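Local coordinates for protein CurM Sulfotransferase (Moorea producta, PDB 4GBM) that probably transfers a sulfonate group from the donor PAPS to an intermediate of curacin biosynthesis, and holds the product nucleotide PAP in this structure, at residues S45-V50 with E222-K227. The protein carries 2 engineered substitutions. Sequence-based numbering, arbitrary orientation.
With A3P (adenosine-3'-5'-diphosphate), chain G.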
ATOM      1  N   SER A  45      -5.500   2.715   0.043  1.00  6.70           N
ATOM      2  CA  SER A  45      -4.624   1.558  -0.239  1.00  6.61           C
ATOM      3  C   SER A  45      -4.960   0.345   0.631  1.00  6.86           C
ATOM      4  O   SER A  45      -4.925  -0.787   0.147  1.00  7.43           O
ATOM      5  CB  SER A  45      -3.134   1.933  -0.126  1.00  7.45           C
ATOM      6  OG  SER A  45      -2.764   2.205   1.219  1.00  8.17           O
ATOM      7  N   THR A  46      -5.308   0.584   1.896  1.00  6.46           N
ATOM      8  CA  THR A  46      -5.668  -0.507   2.808  1.00  6.37           C
ATOM      9  C   THR A  46      -6.967  -1.161   2.352  1.00  6.68           C
ATOM     10  O   THR A  46      -7.058  -2.394   2.273  1.00  6.99           O
ATOM     11  CB  THR A  46      -5.751  -0.034   4.272  1.00  7.13           C
ATOM     12  OG1 THR A  46      -4.505   0.560   4.643  1.00  7.92           O
ATOM     13  CG2 THR A  46      -6.054  -1.213   5.208  1.00  7.88           C
ATOM     14  N   LEU A  47      -7.968  -0.343   2.039  1.00  6.95           N
ATOM     15  CA  LEU A  47      -9.207  -0.884   1.471  1.00  6.27           C
ATOM     16  C   LEU A  47      -8.918  -1.800   0.276  1.00  6.18           C
ATOM     17  O   LEU A  47      -9.396  -2.932   0.232  1.00  6.42           O
ATOM     18  CB  LEU A  47     -10.147   0.243   1.057  1.00  6.63           C
ATOM     19  CG  LEU A  47     -11.406  -0.192   0.297  1.00  6.63           C
ATOM     20  CD1 LEU A  47     -12.354  -1.003   1.187  1.00  9.60           C
ATOM     21  CD2 LEU A  47     -12.101   1.053  -0.239  1.00  9.98           C
ATOM     22  N   LEU A  48      -8.122  -1.317  -0.672  1.00  6.99           N
ATOM     23  CA  LEU A  48      -7.793  -2.130  -1.839  1.00  6.78           C
ATOM     24  C   LEU A  48      -7.068  -3.431  -1.473  1.00  7.01           C
ATOM     25  O   LEU A  48      -7.425  -4.509  -1.970  1.00  6.89           O
ATOM     26  CB  LEU A  48      -6.992  -1.316  -2.862  1.00  7.15           C
ATOM     27  CG  LEU A  48      -6.620  -2.090  -4.131  1.00  7.69           C
ATOM     28  CD1 LEU A  48      -7.855  -2.602  -4.890  1.00  9.20           C
ATOM     29  CD2 LEU A  48      -5.760  -1.209  -5.036  1.00  9.39           C
ATOM     30  N   ARG A  49      -6.070  -3.347  -0.595  1.00  5.95           N
ATOM     31  CA  ARG A  49      -5.332  -4.567  -0.242  1.00  6.87           C
ATOM     32  C   ARG A  49      -6.232  -5.573   0.470  1.00  7.19           C
ATOM     33  O   ARG A  49      -6.096  -6.777   0.272  1.00  7.20           O
ATOM     34  CB  ARG A  49      -4.033  -4.258   0.523  1.00  6.73           C
ATOM     35  CG  ARG A  49      -4.140  -4.119   2.036  1.00  8.22           C
ATOM     36  CD  ARG A  49      -3.922  -5.452   2.768  1.00  8.51           C
ATOM     37  NE  ARG A  49      -4.132  -5.265   4.203  1.00  9.34           N
ATOM     38  CZ  ARG A  49      -4.608  -6.190   5.028  1.00 11.02           C
ATOM     39  NH1 ARG A  49      -4.788  -5.884   6.311  1.00 12.29           N
ATOM     40  NH2 ARG A  49      -4.919  -7.412   4.586  1.00 11.28           N
ATOM     41  N   VAL A  50      -7.189  -5.070   1.247  1.00  7.52           N
ATOM     42  CA  VAL A  50      -8.141  -5.934   1.962  1.00  7.38           C
ATOM     43  C   VAL A  50      -9.137  -6.585   0.993  1.00  7.19           C
ATOM     44  O   VAL A  50      -9.461  -7.761   1.139  1.00  8.22           O
ATOM     45  CB  VAL A  50      -8.852  -5.180   3.118  1.00  7.20           C
ATOM     46  CG1 VAL A  50      -9.960  -6.032   3.738  1.00  8.80           C
ATOM     47  CG2 VAL A  50      -7.832  -4.795   4.198  1.00  9.01           C
ATOM     48  N   GLU A 222     -11.652   7.147  -6.464  1.00  8.83           N
ATOM     49  CA  GLU A 222     -13.034   7.581  -6.625  1.00  9.10           C
ATOM     50  C   GLU A 222     -13.846   6.544  -7.404  1.00 10.00           C
ATOM     51  O   GLU A 222     -14.991   6.270  -7.045  1.00 11.10           O
ATOM     52  CB  GLU A 222     -13.102   8.968  -7.277  1.00  9.41           C
ATOM     53  CG  GLU A 222     -12.485  10.105  -6.425  1.00  9.51           C
ATOM     54  CD  GLU A 222     -10.957  10.145  -6.430  1.00  8.98           C
ATOM     55  OE1 GLU A 222     -10.307   9.509  -7.292  1.00 11.01           O
ATOM     56  OE2 GLU A 222     -10.411  10.835  -5.551  1.00  9.26           O
ATOM     57  N   ASP A 223     -13.234   5.957  -8.440  1.00  9.79           N
ATOM     58  CA  ASP A 223     -13.844   4.863  -9.201  1.00  9.91           C
ATOM     59  C   ASP A 223     -13.943   3.602  -8.341  1.00  9.90           C
ATOM     60  O   ASP A 223     -14.953   2.895  -8.373  1.00 10.64           O
ATOM     61  CB  ASP A 223     -13.023   4.536 -10.453  1.00  9.60           C
ATOM     62  CG  ASP A 223     -13.034   5.639 -11.488  1.00 13.45           C
ATOM     63  OD1 ASP A 223     -13.946   6.504 -11.479  1.00 15.13           O
ATOM     64  OD2 ASP A 223     -12.119   5.609 -12.349  1.00 15.42           O
ATOM     65  N   LEU A 224     -12.895   3.318  -7.567  1.00  8.84           N
ATOM     66  CA  LEU A 224     -12.880   2.124  -6.721  1.00  8.69           C
ATOM     67  C   LEU A 224     -14.082   2.059  -5.783  1.00  9.04           C
ATOM     68  O   LEU A 224     -14.700   1.001  -5.633  1.00  9.10           O
ATOM     69  CB  LEU A 224     -11.582   2.048  -5.903  1.00  8.27           C
ATOM     70  CG  LEU A 224     -11.441   0.858  -4.941  1.00  9.44           C
ATOM     71  CD1 LEU A 224     -11.420  -0.461  -5.712  1.00 10.89           C
ATOM     72  CD2 LEU A 224     -10.188   1.016  -4.092  1.00  9.28           C
ATOM     73  N   VAL A 225     -14.414   3.182  -5.149  1.00  8.99           N
ATOM     74  CA  VAL A 225     -15.497   3.150  -4.166  1.00  9.26           C
ATOM     75  C   VAL A 225     -16.888   3.398  -4.757  1.00 10.17           C
ATOM     76  O   VAL A 225     -17.895   2.963  -4.179  1.00 11.81           O
ATOM     77  CB  VAL A 225     -15.218   4.043  -2.926  1.00  9.15           C
ATOM     78  CG1 VAL A 225     -13.891   3.639  -2.275  1.00  9.89           C
ATOM     79  CG2 VAL A 225     -15.209   5.532  -3.298  1.00  9.35           C
ATOM     80  N   LYS A 226     -16.950   4.087  -5.897  1.00 10.53           N
ATOM     81  CA  LYS A 226     -18.236   4.318  -6.586  1.00 10.93           C
ATOM     82  C   LYS A 226     -18.663   3.173  -7.506  1.00 11.94           C
ATOM     83  O   LYS A 226     -19.868   2.905  -7.650  1.00 13.65           O
ATOM     84  CB  LYS A 226     -18.203   5.614  -7.392  1.00 11.71           C
ATOM     85  CG  LYS A 226     -18.250   6.879  -6.550  1.00 14.54           C
ATOM     86  CD  LYS A 226     -18.126   8.098  -7.448  1.00 23.65           C
ATOM     87  CE  LYS A 226     -18.882   9.279  -6.902  1.00 30.05           C
ATOM     88  NZ  LYS A 226     -18.941  10.362  -7.928  1.00 31.06           N
ATOM     89  N   LYS A 227     -17.681   2.537  -8.144  1.00 11.98           N
ATOM     90  CA  LYS A 227     -17.928   1.445  -9.093  1.00 12.97           C
ATOM     91  C   LYS A 227     -16.966   0.274  -8.829  1.00 10.63           C
ATOM     92  O   LYS A 227     -16.202  -0.118  -9.721  1.00 11.08           O
ATOM     93  CB  LYS A 227     -17.752   1.943 -10.532  1.00 15.23           C
ATOM     94  CG  LYS A 227     -18.707   3.055 -10.961  1.00 21.06           C
ATOM     95  CD  LYS A 227     -18.519   3.405 -12.438  1.00 29.84           C
ATOM     96  CE  LYS A 227     -17.125   3.968 -12.721  1.00 32.34           C
ATOM     97  NZ  LYS A 227     -16.887   4.158 -14.183  1.00 37.91           N
TER
HETATM   98  P1  A3P G 406      -9.751   8.806   6.094  1.00  8.85           P
HETATM   99  O1P A3P G 406      -8.740   9.674   6.799  1.00 10.34           O
HETATM  100  O2P A3P G 406     -10.370   7.759   6.986  1.00  9.15           O
HETATM  101  O3P A3P G 406     -10.730   9.593   5.269  1.00  9.90           O
HETATM  102  P2  A3P G 406      -4.830   4.423   3.162  1.00  7.32           P
HETATM  103  O4P A3P G 406      -4.117   4.516   1.851  1.00  7.09           O
HETATM  104  O5P A3P G 406      -4.166   5.124   4.313  1.00  9.94           O
HETATM  105  O6P A3P G 406      -5.275   3.023   3.490  1.00  6.21           O
HETATM  106  O5' A3P G 406      -6.186   5.278   2.947  1.00  7.15           O
HETATM  107  C5' A3P G 406      -7.003   5.590   4.080  1.00  8.15           C
HETATM  108  C4' A3P G 406      -8.292   6.156   3.535  1.00  7.40           C
HETATM  109  O4' A3P G 406      -9.034   5.098   2.916  1.00  8.11           O
HETATM  110  C3' A3P G 406      -9.214   6.663   4.626  1.00  7.37           C
HETATM  111  O3' A3P G 406      -8.840   7.991   5.021  1.00  7.70           O
HETATM  112  C2' A3P G 406     -10.568   6.573   3.932  1.00  8.91           C
HETATM  113  O2' A3P G 406     -10.854   7.774   3.209  1.00  9.76           O
HETATM  114  C1' A3P G 406     -10.416   5.430   2.934  1.00  8.61           C
HETATM  115  N9  A3P G 406     -11.192   4.246   3.384  1.00  7.38           N
HETATM  116  C8  A3P G 406     -10.915   3.415   4.410  1.00  8.76           C
HETATM  117  N7  A3P G 406     -11.871   2.458   4.543  1.00  8.69           N
HETATM  118  C5  A3P G 406     -12.784   2.689   3.577  1.00  7.18           C
HETATM  119  C6  A3P G 406     -14.053   2.067   3.129  1.00  7.94           C
HETATM  120  N6  A3P G 406     -14.533   0.969   3.764  1.00  8.60           N
HETATM  121  N1  A3P G 406     -14.692   2.633   2.070  1.00  7.82           N
HETATM  122  C2  A3P G 406     -14.209   3.719   1.422  1.00  8.81           C
HETATM  123  N3  A3P G 406     -13.058   4.326   1.777  1.00  7.69           N
HETATM  124  C4  A3P G 406     -12.331   3.855   2.816  1.00  6.37           C
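The start of the helix that follows the phosphate-binding loop of the sulfotransferase fold, which is akin to that of the P-loop NTPases, meets helix 221-226 beside the adenine of the bound nucleotide. L47 and L224 together carry the junction: L47 CD2 lies 3.7 Å from V225 CG1, while L224 CD2 sits against L48 CB at 4.1 Å and near L47 CD2 at 4.3 Å. No hydrogen bond links the two segments, whose axes stay 11.3 Å apart at an angle of 53°, so leucine and valine branches alone span the gap. With CG anti to the backbone N (chi1 173°), L47 extends toward the other helix and also against one face of the adenine, CD2 standing 3.8 Å from C2 and CD1 near N6 and C6. V225 CG1 comes in obliquely at the C2 end from the same side, within 3.7 Å of C2. L224 also packs on V231 of helix 228-239, and L48 on I37 and I160 of the central parallel sheet.

Immediately before L47, S45 and T46 grip the 5'-phosphate, each through its backbone N and its hydroxyl. S45 N and OG both donate to O4P; T46 N donates to O6P at 159°, and T46 OG1 bonds the same oxygen at 2.8 Å. K136 NZ hydrogen-bonds both hydroxyls. The amino end of the helix, whose N-H groups point at the phosphate, probably helps with K136 to stabilise its negative charge, whereas L47, with V225 of the other helix, offers the adenine an apolar surface that does not by itself imply selectivity.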